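Long-range contacts in DNA repair protein RAD2 (Saccharomyces cerevisiae, PDB 4Q0W), which cuts single-stranded DNA and is essential for the incision step in excision repair of damage by ultraviolet light, bulky adducts or cross-linking agents: residues P15-S20 with E210-E215; P334-L339 with I357-I362. All blocks are in the same frame, centred on the assembly; numbering follows the deposited sequence.

Interaction 1. Residues P15-S20 with E210-E215; sequences PVRLES and EKNYVE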
loop_
_atom_site.group_PDB
_atom_site.type_symbol
_atom_site.label_atom_id
_atom_site.label_comp_id
_atom_site.label_asym_id
_atom_site.label_seq_id
_atom_site.Cartn_x
_atom_site.Cartn_y
_atom_site.Cartn_z
ATOM N N PRO A 15 6.397 24.473 -12.714
ATOM C CA PRO A 15 7.735 24.850 -12.244
ATOM C C PRO A 15 7.997 26.313 -12.539
ATOM O O PRO A 15 7.749 26.777 -13.653
ATOM C CB PRO A 15 8.664 23.972 -13.085
ATOM C CG PRO A 15 7.790 22.814 -13.541
ATOM C CD PRO A 15 6.448 23.440 -13.764
ATOM N N VAL A 16 8.483 27.037 -11.542
ATOM C CA VAL A 16 8.764 28.462 -11.691
ATOM C C VAL A 16 10.163 28.767 -11.144
ATOM O O VAL A 16 10.537 28.276 -10.066
ATOM C CB VAL A 16 7.686 29.311 -10.972
ATOM C CG1 VAL A 16 8.150 30.742 -10.762
ATOM C CG2 VAL A 16 6.377 29.279 -11.762
ATOM N N ARG A 17 10.936 29.555 -11.894
ATOM C CA ARG A 17 12.302 29.917 -11.490
ATOM C C ARG A 17 12.326 30.953 -10.374
ATOM O O ARG A 17 11.606 31.961 -10.425
ATOM C CB ARG A 17 13.100 30.451 -12.684
ATOM C CG ARG A 17 13.351 29.405 -13.759
ATOM C CD ARG A 17 14.394 29.862 -14.766
ATOM N NE ARG A 17 15.188 28.727 -15.223
ATOM C CZ ARG A 17 16.246 28.251 -14.569
ATOM N NH1 ARG A 17 16.906 27.207 -15.051
ATOM N NH2 ARG A 17 16.645 28.818 -13.432
ATOM N N LEU A 18 13.181 30.726 -9.381
ATOM C CA LEU A 18 13.284 31.651 -8.249
ATOM C C LEU A 18 13.561 33.065 -8.734
ATOM O O LEU A 18 13.041 34.031 -8.179
ATOM C CB LEU A 18 14.371 31.176 -7.286
ATOM C CG LEU A 18 14.131 29.737 -6.828
ATOM C CD1 LEU A 18 15.427 29.061 -6.382
ATOM C CD2 LEU A 18 13.101 29.720 -5.713
ATOM N N GLU A 19 14.348 33.174 -9.804
ATOM C CA GLU A 19 14.659 34.463 -10.430
ATOM C C GLU A 19 13.431 35.282 -10.861
ATOM O O GLU A 19 13.475 36.522 -10.885
ATOM C CB GLU A 19 15.578 34.247 -11.646
ATOM C CG GLU A 19 16.997 33.749 -11.323
ATOM C CD GLU A 19 17.074 32.260 -10.971
ATOM O OE1 GLU A 19 16.020 31.578 -10.922
ATOM O OE2 GLU A 19 18.207 31.772 -10.739
ATOM N N SER A 20 12.335 34.601 -11.195
ATOM C CA SER A 20 11.147 35.295 -11.693
ATOM C C SER A 20 10.355 35.979 -10.581
ATOM O O SER A 20 9.520 36.849 -10.848
ATOM C CB SER A 20 10.237 34.336 -12.466
ATOM O OG SER A 20 9.768 33.297 -11.630
ATOM N N GLU A 210 16.291 22.283 -2.137
ATOM C CA GLU A 210 17.541 22.674 -2.785
ATOM C C GLU A 210 17.444 22.560 -4.308
ATOM O O GLU A 210 18.069 21.682 -4.913
ATOM C CB GLU A 210 18.696 21.821 -2.256
ATOM C CG GLU A 210 19.839 22.636 -1.683
ATOM C CD GLU A 210 19.355 23.752 -0.774
ATOM O OE1 GLU A 210 19.556 24.934 -1.133
ATOM O OE2 GLU A 210 18.775 23.451 0.294
ATOM N N LYS A 211 16.662 23.452 -4.919
ATOM C CA LYS A 211 16.379 23.392 -6.357
ATOM C C LYS A 211 16.428 24.763 -7.013
ATOM O O LYS A 211 16.318 25.786 -6.333
ATOM C CB LYS A 211 15.002 22.780 -6.602
ATOM C CG LYS A 211 15.035 21.359 -7.112
ATOM C CD LYS A 211 14.502 20.373 -6.085
ATOM C CE LYS A 211 14.754 18.946 -6.550
ATOM N NZ LYS A 211 16.197 18.730 -6.881
ATOM N N ASN A 212 16.580 24.789 -8.336
ATOM C CA ASN A 212 16.562 26.063 -9.056
ATOM C C ASN A 212 15.146 26.614 -9.259
ATOM O O ASN A 212 14.967 27.802 -9.584
ATOM C CB ASN A 212 17.341 25.988 -10.385
ATOM C CG ASN A 212 16.829 24.898 -11.327
ATOM O OD1 ASN A 212 15.656 24.525 -11.302
ATOM N ND2 ASN A 212 17.719 24.395 -12.177
ATOM N N TYR A 213 14.149 25.754 -9.036
ATOM C CA TYR A 213 12.752 26.122 -9.245
ATOM C C TYR A 213 11.889 25.926 -7.991
ATOM O O TYR A 213 12.313 25.295 -7.019
ATOM C CB TYR A 213 12.167 25.333 -10.426
ATOM C CG TYR A 213 11.960 23.863 -10.136
ATOM C CD1 TYR A 213 13.020 22.964 -10.193
ATOM C CD2 TYR A 213 10.702 23.367 -9.804
ATOM C CE1 TYR A 213 12.837 21.610 -9.921
ATOM C CE2 TYR A 213 10.508 22.008 -9.530
ATOM C CZ TYR A 213 11.580 21.140 -9.593
ATOM O OH TYR A 213 11.402 19.800 -9.331
ATOM N N VAL A 214 10.677 26.475 -8.037
ATOM C CA VAL A 214 9.677 26.319 -6.980
ATOM C C VAL A 214 8.373 25.874 -7.658
ATOM O O VAL A 214 8.139 26.213 -8.828
ATOM C CB VAL A 214 9.490 27.657 -6.206
ATOM C CG1 VAL A 214 8.986 28.737 -7.123
ATOM C CG2 VAL A 214 8.547 27.500 -5.011
ATOM N N GLU A 215 7.540 25.095 -6.965
ATOM C CA GLU A 215 6.276 24.629 -7.561
ATOM C C GLU A 215 5.142 25.629 -7.348
ATOM O O GLU A 215 4.757 25.924 -6.205
ATOM C CB GLU A 215 5.874 23.262 -7.007
ATOM C CG GLU A 215 6.894 22.167 -7.269
ATOM C CD GLU A 215 6.453 20.822 -6.736
ATOM O OE1 GLU A 215 5.340 20.738 -6.167
ATOM O OE2 GLU A 215 7.221 19.847 -6.889
#
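Leu18 carries its CG anti to its own carbonyl carbon (chi1 -55°), and Val214 has CG1 between its backbone N and carbonyl carbon (chi1 62°); Leu18 CD2 comes 4.2 Å from Val214 CB, while Val214 CG1 lies 3.4 Å from Val16 O. Leu18 CD1 touches the opposing backbone, 3.4 Å from Lys211 O and close to Asn212 O as well. Val16 and Val214 form an antiparallel hydrogen-bonded pair: Val16 N donates to Val214 O (2.9 Å), and Val214 N donates back to Val16 O (2.7 Å). Beta-branched valines suit such a place, being at ease in extended chain and presenting compact apolar surface on one face of the sheet. Strand 14-17 of the N-domain is thus joined, as the outermost strand, to strand 213-218 of the I-domain in the mixed sheet of the PIN-like nuclease core. The pairing fades where 18-20 turns into a 3-10 segment, with a weak bond from Leu18 N to Asn212 O. Phe67 and Met207 also touch Leu18, and an alanine here would probably leave a gap beside Val214 and these two residues. On the other face, Pro15 CB rests 3.9 Å from Tyr213 CD2. The exposed Arg17 brings NH1 near Asn212 ND2 without bonding, their planes turned 51° apart.

Interaction 2. Residues P334-L339 with I357-I362; sequences PDLDML and ILIPLI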
loop_
_atom_site.group_PDB
_atom_site.type_symbol
_atom_site.label_atom_id
_atom_site.label_comp_id
_atom_site.label_asym_id
_atom_site.label_seq_id
_atom_site.Cartn_x
_atom_site.Cartn_y
_atom_site.Cartn_z
ATOM N N PRO A 334 17.589 46.056 5.836
ATOM C CA PRO A 334 18.324 45.307 6.862
ATOM C C PRO A 334 19.301 46.215 7.605
ATOM O O PRO A 334 19.979 47.033 6.975
ATOM C CB PRO A 334 19.095 44.265 6.055
ATOM C CG PRO A 334 18.291 44.091 4.792
ATOM C CD PRO A 334 17.679 45.430 4.506
ATOM N N ASP A 335 19.336 46.087 8.927
ATOM C CA ASP A 335 20.230 46.871 9.768
ATOM C C ASP A 335 21.486 46.041 10.029
ATOM O O ASP A 335 21.484 45.168 10.905
ATOM C CB ASP A 335 19.529 47.196 11.088
ATOM C CG ASP A 335 20.346 48.120 11.982
ATOM O OD1 ASP A 335 21.594 48.025 11.983
ATOM O OD2 ASP A 335 19.729 48.937 12.694
ATOM N N LEU A 336 22.552 46.315 9.276
ATOM C CA LEU A 336 23.776 45.512 9.350
ATOM C C LEU A 336 24.376 45.491 10.765
ATOM O O LEU A 336 24.765 44.424 11.263
ATOM C CB LEU A 336 24.815 46.021 8.341
ATOM C CG LEU A 336 26.093 45.195 8.251
ATOM C CD1 LEU A 336 25.753 43.759 7.887
ATOM C CD2 LEU A 336 27.079 45.784 7.260
ATOM N N ASP A 337 24.439 46.661 11.398
ATOM C CA ASP A 337 24.988 46.780 12.751
ATOM C C ASP A 337 24.264 45.842 13.713
ATOM O O ASP A 337 24.901 45.154 14.512
ATOM C CB ASP A 337 24.868 48.221 13.270
ATOM C CG ASP A 337 25.849 49.188 12.581
ATOM O OD1 ASP A 337 26.512 48.784 11.606
ATOM O OD2 ASP A 337 25.947 50.349 13.028
ATOM N N MET A 338 22.933 45.814 13.632
ATOM C CA MET A 338 22.137 45.049 14.597
ATOM C C MET A 338 22.048 43.569 14.237
ATOM O O MET A 338 21.893 42.719 15.119
ATOM C CB MET A 338 20.748 45.661 14.781
ATOM C CG MET A 338 20.773 47.057 15.392
ATOM S SD MET A 338 21.656 47.123 16.987
ATOM C CE MET A 338 20.435 46.413 18.094
ATOM N N LEU A 339 22.160 43.257 12.944
ATOM C CA LEU A 339 22.226 41.870 12.506
ATOM C C LEU A 339 23.572 41.260 12.923
ATOM O O LEU A 339 23.626 40.117 13.378
ATOM C CB LEU A 339 22.015 41.761 10.975
ATOM C CG LEU A 339 20.581 41.906 10.429
ATOM C CD1 LEU A 339 20.565 42.009 8.892
ATOM C CD2 LEU A 339 19.662 40.750 10.895
ATOM N N ILE A 357 27.892 37.458 4.018
ATOM C CA ILE A 357 26.573 37.054 3.535
ATOM C C ILE A 357 25.638 38.249 3.344
ATOM O O ILE A 357 24.928 38.336 2.344
ATOM C CB ILE A 357 25.929 36.010 4.489
ATOM C CG1 ILE A 357 26.731 34.705 4.456
ATOM C CG2 ILE A 357 24.477 35.744 4.113
ATOM C CD1 ILE A 357 26.453 33.763 5.613
ATOM N N LEU A 358 25.654 39.183 4.288
ATOM C CA LEU A 358 24.631 40.223 4.343
ATOM C C LEU A 358 24.871 41.418 3.416
ATOM O O LEU A 358 23.923 41.977 2.857
ATOM C CB LEU A 358 24.444 40.709 5.788
ATOM C CG LEU A 358 23.791 39.742 6.779
ATOM C CD1 LEU A 358 23.792 40.347 8.180
ATOM C CD2 LEU A 358 22.352 39.407 6.344
ATOM N N ILE A 359 26.130 41.818 3.266
ATOM C CA ILE A 359 26.461 42.983 2.437
ATOM C C ILE A 359 25.957 42.885 0.980
ATOM O O ILE A 359 25.359 43.844 0.479
ATOM C CB ILE A 359 27.974 43.354 2.527
ATOM C CG1 ILE A 359 28.291 43.932 3.909
ATOM C CG2 ILE A 359 28.351 44.370 1.461
ATOM C CD1 ILE A 359 29.778 44.134 4.176
ATOM N N PRO A 360 26.173 41.733 0.304
ATOM C CA PRO A 360 25.604 41.601 -1.048
ATOM C C PRO A 360 24.078 41.733 -1.080
ATOM O O PRO A 360 23.536 42.211 -2.078
ATOM C CB PRO A 360 26.004 40.181 -1.466
ATOM C CG PRO A 360 27.224 39.879 -0.662
ATOM C CD PRO A 360 27.010 40.570 0.660
ATOM N N LEU A 361 23.402 41.321 -0.008
ATOM C CA LEU A 361 21.940 41.415 0.074
ATOM C C LEU A 361 21.439 42.846 0.237
ATOM O O LEU A 361 20.327 43.167 -0.170
ATOM C CB LEU A 361 21.414 40.562 1.226
ATOM C CG LEU A 361 21.033 39.112 0.933
ATOM C CD1 LEU A 361 21.749 38.550 -0.284
ATOM C CD2 LEU A 361 21.286 38.238 2.154
ATOM N N ILE A 362 22.255 43.697 0.844
ATOM C CA ILE A 362 21.883 45.085 1.097
ATOM C C ILE A 362 22.176 45.968 -0.119
ATOM O O ILE A 362 21.458 46.935 -0.389
ATOM C CB ILE A 362 22.647 45.640 2.316
ATOM C CG1 ILE A 362 22.357 44.795 3.560
ATOM C CG2 ILE A 362 22.308 47.108 2.565
ATOM C CD1 ILE A 362 22.948 45.374 4.833
#
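Leu336 reaches across to Leu358, Ile359 and Ile362, its CG anti to the backbone N (chi1 -176°). From there its two methyls part company: CD1 sits 3.9 Å from Leu358 CB, and CD2 meets Ile359 CG1 at 4.0 Å. A branched leucine tip suits this position because one residue can touch two successive side chains of the facing helix. Leu358 answers with CG anti to its carbonyl carbon (chi1 -70°), and its CD1 comes 3.6 Å from Leu339 CB and 3.7 Å from Leu339 CD1. Ile362, the last modelled residue, extends its CG1-CD1 arm: its CD1 lies 4.0 Å from Leu336 CB, and its CG1 lies 4.1 Å from Pro334 CB. The proline ring offers it a rigid apolar surface just ahead of the helix. No hydrogen bond crosses the contact, which is made mainly by aliphatic side chains. Polar work is done within the 334-339 segment, where Asp335 is the N-cap: its OD1 accepts from Met338 N at 3.1 Å, the donor standing above the carboxylate plane. An aspartate suits a helix start, where backbone N-H groups lack acceptors in a preceding turn. The contact packs the beginning of helix 336-347 against the end of helix 351-361, with Leu358 also touching Phe58 of helix 52-66 and Leu339 reaching Leu157 of helix 148-160.

Overall arrangement
The two contacts share no helix or strand and do not touch: their centres lie about 24 Å apart, and they follow one another along the chain. Interaction 1 joins N-domain to I-domain at the border of the central sheet, whereas interaction 2 brings together two successive helices near the C-terminal end, farther from the chain centre. Both are only partly buried, each pairing two buried residues with exposed ones. Their chemistry follows the elements: main-chain hydrogen bonds hold the strands, with side chains added on both faces, while the helix ends and their flanking residues meet mainly through aliphatic side chains. Bound nucleic acid comes within about 5 Å of interaction 1 at the nearest atoms, against about 18 Å for interaction 2.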